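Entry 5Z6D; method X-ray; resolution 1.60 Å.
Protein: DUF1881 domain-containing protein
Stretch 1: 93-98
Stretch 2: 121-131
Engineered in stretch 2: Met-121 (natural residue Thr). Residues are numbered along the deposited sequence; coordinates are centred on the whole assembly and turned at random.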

# COMPACT_ATOMS: atom_id res chain seq x y z
N ILE A 93 -1.75 1.04 -4.52
CA ILE A 93 -2.63 -0.11 -4.54
C ILE A 93 -2.65 -0.72 -3.16
O ILE A 93 -1.58 -1.09 -2.62
CB ILE A 93 -2.20 -1.18 -5.57
CG1 ILE A 93 -1.98 -0.56 -6.95
CG2 ILE A 93 -3.25 -2.29 -5.66
CD1 ILE A 93 -1.39 -1.56 -7.96
N SER A 94 -3.86 -0.84 -2.60
CA SER A 94 -4.03 -1.34 -1.24
C SER A 94 -5.16 -2.37 -1.11
O SER A 94 -6.17 -2.28 -1.80
CB SER A 94 -4.28 -0.18 -0.27
OG SER A 94 -5.49 0.50 -0.59
N PHE A 95 -4.94 -3.35 -0.24
CA PHE A 95 -5.90 -4.42 0.07
C PHE A 95 -6.32 -4.40 1.53
O PHE A 95 -5.50 -4.11 2.41
CB PHE A 95 -5.30 -5.80 -0.18
CG PHE A 95 -5.23 -6.24 -1.60
CD1 PHE A 95 -5.87 -5.56 -2.62
CD2 PHE A 95 -4.57 -7.44 -1.90
CE1 PHE A 95 -5.79 -6.01 -3.92
CE2 PHE A 95 -4.48 -7.90 -3.20
CZ PHE A 95 -5.10 -7.20 -4.21
N LEU A 96 -7.58 -4.77 1.79
CA LEU A 96 -8.03 -5.12 3.14
C LEU A 96 -8.64 -6.53 3.08
O LEU A 96 -9.52 -6.79 2.26
CB LEU A 96 -9.04 -4.10 3.67
CG LEU A 96 -9.46 -4.23 5.14
CD1 LEU A 96 -8.28 -3.94 6.04
CD2 LEU A 96 -10.61 -3.29 5.43
N PHE A 97 -8.17 -7.43 3.95
CA PHE A 97 -8.53 -8.84 3.88
C PHE A 97 -9.62 -9.21 4.87
O PHE A 97 -9.44 -9.06 6.09
CB PHE A 97 -7.29 -9.71 4.10
CG PHE A 97 -7.53 -11.20 3.93
CD1 PHE A 97 -8.34 -11.68 2.92
CD2 PHE A 97 -6.91 -12.12 4.78
CE1 PHE A 97 -8.54 -13.06 2.75
CE2 PHE A 97 -7.12 -13.50 4.62
CZ PHE A 97 -7.93 -13.97 3.60
N LYS A 98 -10.74 -9.68 4.34
CA LYS A 98 -11.90 -10.06 5.15
C LYS A 98 -12.21 -11.52 4.96
O LYS A 98 -11.77 -12.15 3.99
CB LYS A 98 -13.13 -9.21 4.80
CG LYS A 98 -12.96 -7.72 5.07
CD LYS A 98 -12.58 -7.45 6.52
CE LYS A 98 -12.53 -5.95 6.82
NZ LYS A 98 -11.91 -5.69 8.15
N MET A 121 1.82 -9.36 4.55
CA MET A 121 1.00 -10.38 5.17
C MET A 121 -0.23 -9.73 5.77
O MET A 121 -0.12 -9.01 6.75
CB MET A 121 1.80 -11.12 6.24
CG MET A 121 2.61 -12.26 5.70
SD MET A 121 1.53 -13.67 5.43
CE MET A 121 1.47 -14.36 7.08
N LEU A 122 -1.38 -9.95 5.15
CA LEU A 122 -2.64 -9.42 5.65
C LEU A 122 -3.38 -10.48 6.43
O LEU A 122 -3.40 -11.63 6.01
CB LEU A 122 -3.52 -8.93 4.51
CG LEU A 122 -2.90 -7.84 3.63
CD1 LEU A 122 -3.86 -7.44 2.54
CD2 LEU A 122 -2.54 -6.65 4.50
N TYR A 123 -3.99 -10.11 7.55
CA TYR A 123 -4.76 -11.06 8.33
C TYR A 123 -6.24 -10.74 8.26
O TYR A 123 -6.64 -9.56 8.15
CB TYR A 123 -4.27 -11.10 9.78
CG TYR A 123 -2.87 -11.62 9.86
CD1 TYR A 123 -2.62 -12.99 9.97
CD2 TYR A 123 -1.78 -10.76 9.77
CE1 TYR A 123 -1.32 -13.48 10.01
CE2 TYR A 123 -0.49 -11.24 9.83
CZ TYR A 123 -0.26 -12.59 9.94
OH TYR A 123 1.04 -13.05 9.99
N SER A 124 -7.06 -11.78 8.31
CA SER A 124 -8.49 -11.61 8.09
C SER A 124 -9.18 -10.94 9.28
O SER A 124 -8.90 -11.25 10.44
CB SER A 124 -9.15 -12.97 7.78
OG SER A 124 -8.88 -13.94 8.79
N ASN A 125 -10.10 -10.03 8.96
CA ASN A 125 -10.94 -9.40 9.97
C ASN A 125 -10.10 -8.85 11.12
O ASN A 125 -10.42 -9.06 12.29
CB ASN A 125 -11.97 -10.40 10.50
CG ASN A 125 -12.88 -10.94 9.40
OD1 ASN A 125 -12.95 -10.39 8.30
ND2 ASN A 125 -13.59 -12.03 9.71
N ASP A 126 -9.02 -8.16 10.76
CA ASP A 126 -7.98 -7.75 11.70
C ASP A 126 -8.00 -6.24 11.91
O ASP A 126 -7.01 -5.62 12.29
CB ASP A 126 -6.61 -8.22 11.18
CG ASP A 126 -5.48 -7.99 12.17
OD1 ASP A 126 -5.76 -7.92 13.39
OD2 ASP A 126 -4.32 -7.89 11.73
N GLY A 127 -9.16 -5.64 11.67
CA GLY A 127 -9.30 -4.21 11.84
C GLY A 127 -9.51 -3.53 10.50
O GLY A 127 -9.97 -4.16 9.55
N ASP A 128 -9.14 -2.26 10.42
CA ASP A 128 -9.48 -1.45 9.26
C ASP A 128 -8.28 -0.92 8.48
O ASP A 128 -8.46 -0.19 7.51
CB ASP A 128 -10.35 -0.27 9.70
CG ASP A 128 -11.58 -0.71 10.48
OD1 ASP A 128 -12.16 -1.77 10.15
OD2 ASP A 128 -11.96 0.01 11.42
N GLU A 129 -7.07 -1.26 8.90
CA GLU A 129 -5.89 -0.73 8.21
C GLU A 129 -5.62 -1.49 6.93
O GLU A 129 -5.41 -2.71 6.95
CB GLU A 129 -4.65 -0.76 9.10
CG GLU A 129 -4.67 0.27 10.21
CD GLU A 129 -3.30 0.45 10.85
OE1 GLU A 129 -3.00 -0.27 11.83
OE2 GLU A 129 -2.54 1.32 10.38
N TYR A 130 -5.65 -0.78 5.80
CA TYR A 130 -5.30 -1.38 4.52
C TYR A 130 -3.80 -1.64 4.45
O TYR A 130 -3.01 -1.00 5.14
CB TYR A 130 -5.72 -0.48 3.36
CG TYR A 130 -7.16 -0.63 2.93
CD1 TYR A 130 -7.48 -1.18 1.70
CD2 TYR A 130 -8.21 -0.19 3.74
CE1 TYR A 130 -8.78 -1.30 1.29
CE2 TYR A 130 -9.53 -0.33 3.34
CZ TYR A 130 -9.80 -0.88 2.11
OH TYR A 130 -11.10 -1.03 1.67
N GLY A 131 -3.42 -2.60 3.62
CA GLY A 131 -2.02 -2.84 3.36
C GLY A 131 -1.64 -2.42 1.95
O GLY A 131 -2.35 -2.72 0.99
O HOH W 1 -6.45 -7.23 6.37
O HOH W 2 -9.18 -6.91 8.08

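A strand need not pair directly along its whole length to make an extensive contact: backbone hydrogen bonds, bridging waters and side-chain packing can all contribute, as here. Residues 93-98 form a continuous strand, whereas the partner is a strand only at 121-123 and again at Gly-131, with a loop between. The sole bridge pairs Phe-95 with Gly-131 in antiparallel fashion. Phe-95 N donates to Gly-131 O at 2.9 Å, and Gly-131 N returns a nearly linear bond to Phe-95 O at 2.8 Å. Glycine suits this position, since an ideal CB would lie 2.7 Å from Leu-122 CD2, within its own stretch.

Farther along, water-mediated links join the direct ones. Water 1 accepts from Phe-97 N (3.0 Å) and donates to Tyr-123 O (2.9 Å), spanning a gap that the two backbones leave open. Phe-97 O receives Asn-125 N at 3.1 Å and a hydrogen bond from water 2 at 2.9 Å; the same water accepts from Asp-126 N and from Lys-98 NZ, both at 3.0 Å.

The side chains fill in around this framework. Leu-96 lays its CB over one face of the Tyr-130 ring, 3.6 Å from the ring centroid and almost on the ring normal, a clear CH-pi contact. Leu-122 contacts two aromatic residues: its CD1 meets Phe-95 CB at 3.5 Å and lies near the plane of that ring at its edge, while its CB packs 3.9 Å from Phe-97 CB. Lys-98 shows that direction at CB need not fix the destination. Its CA-to-CB bond points away overall, yet NZ comes back to donate to Gly-127 O at 2.8 Å, tying the strand to the loop.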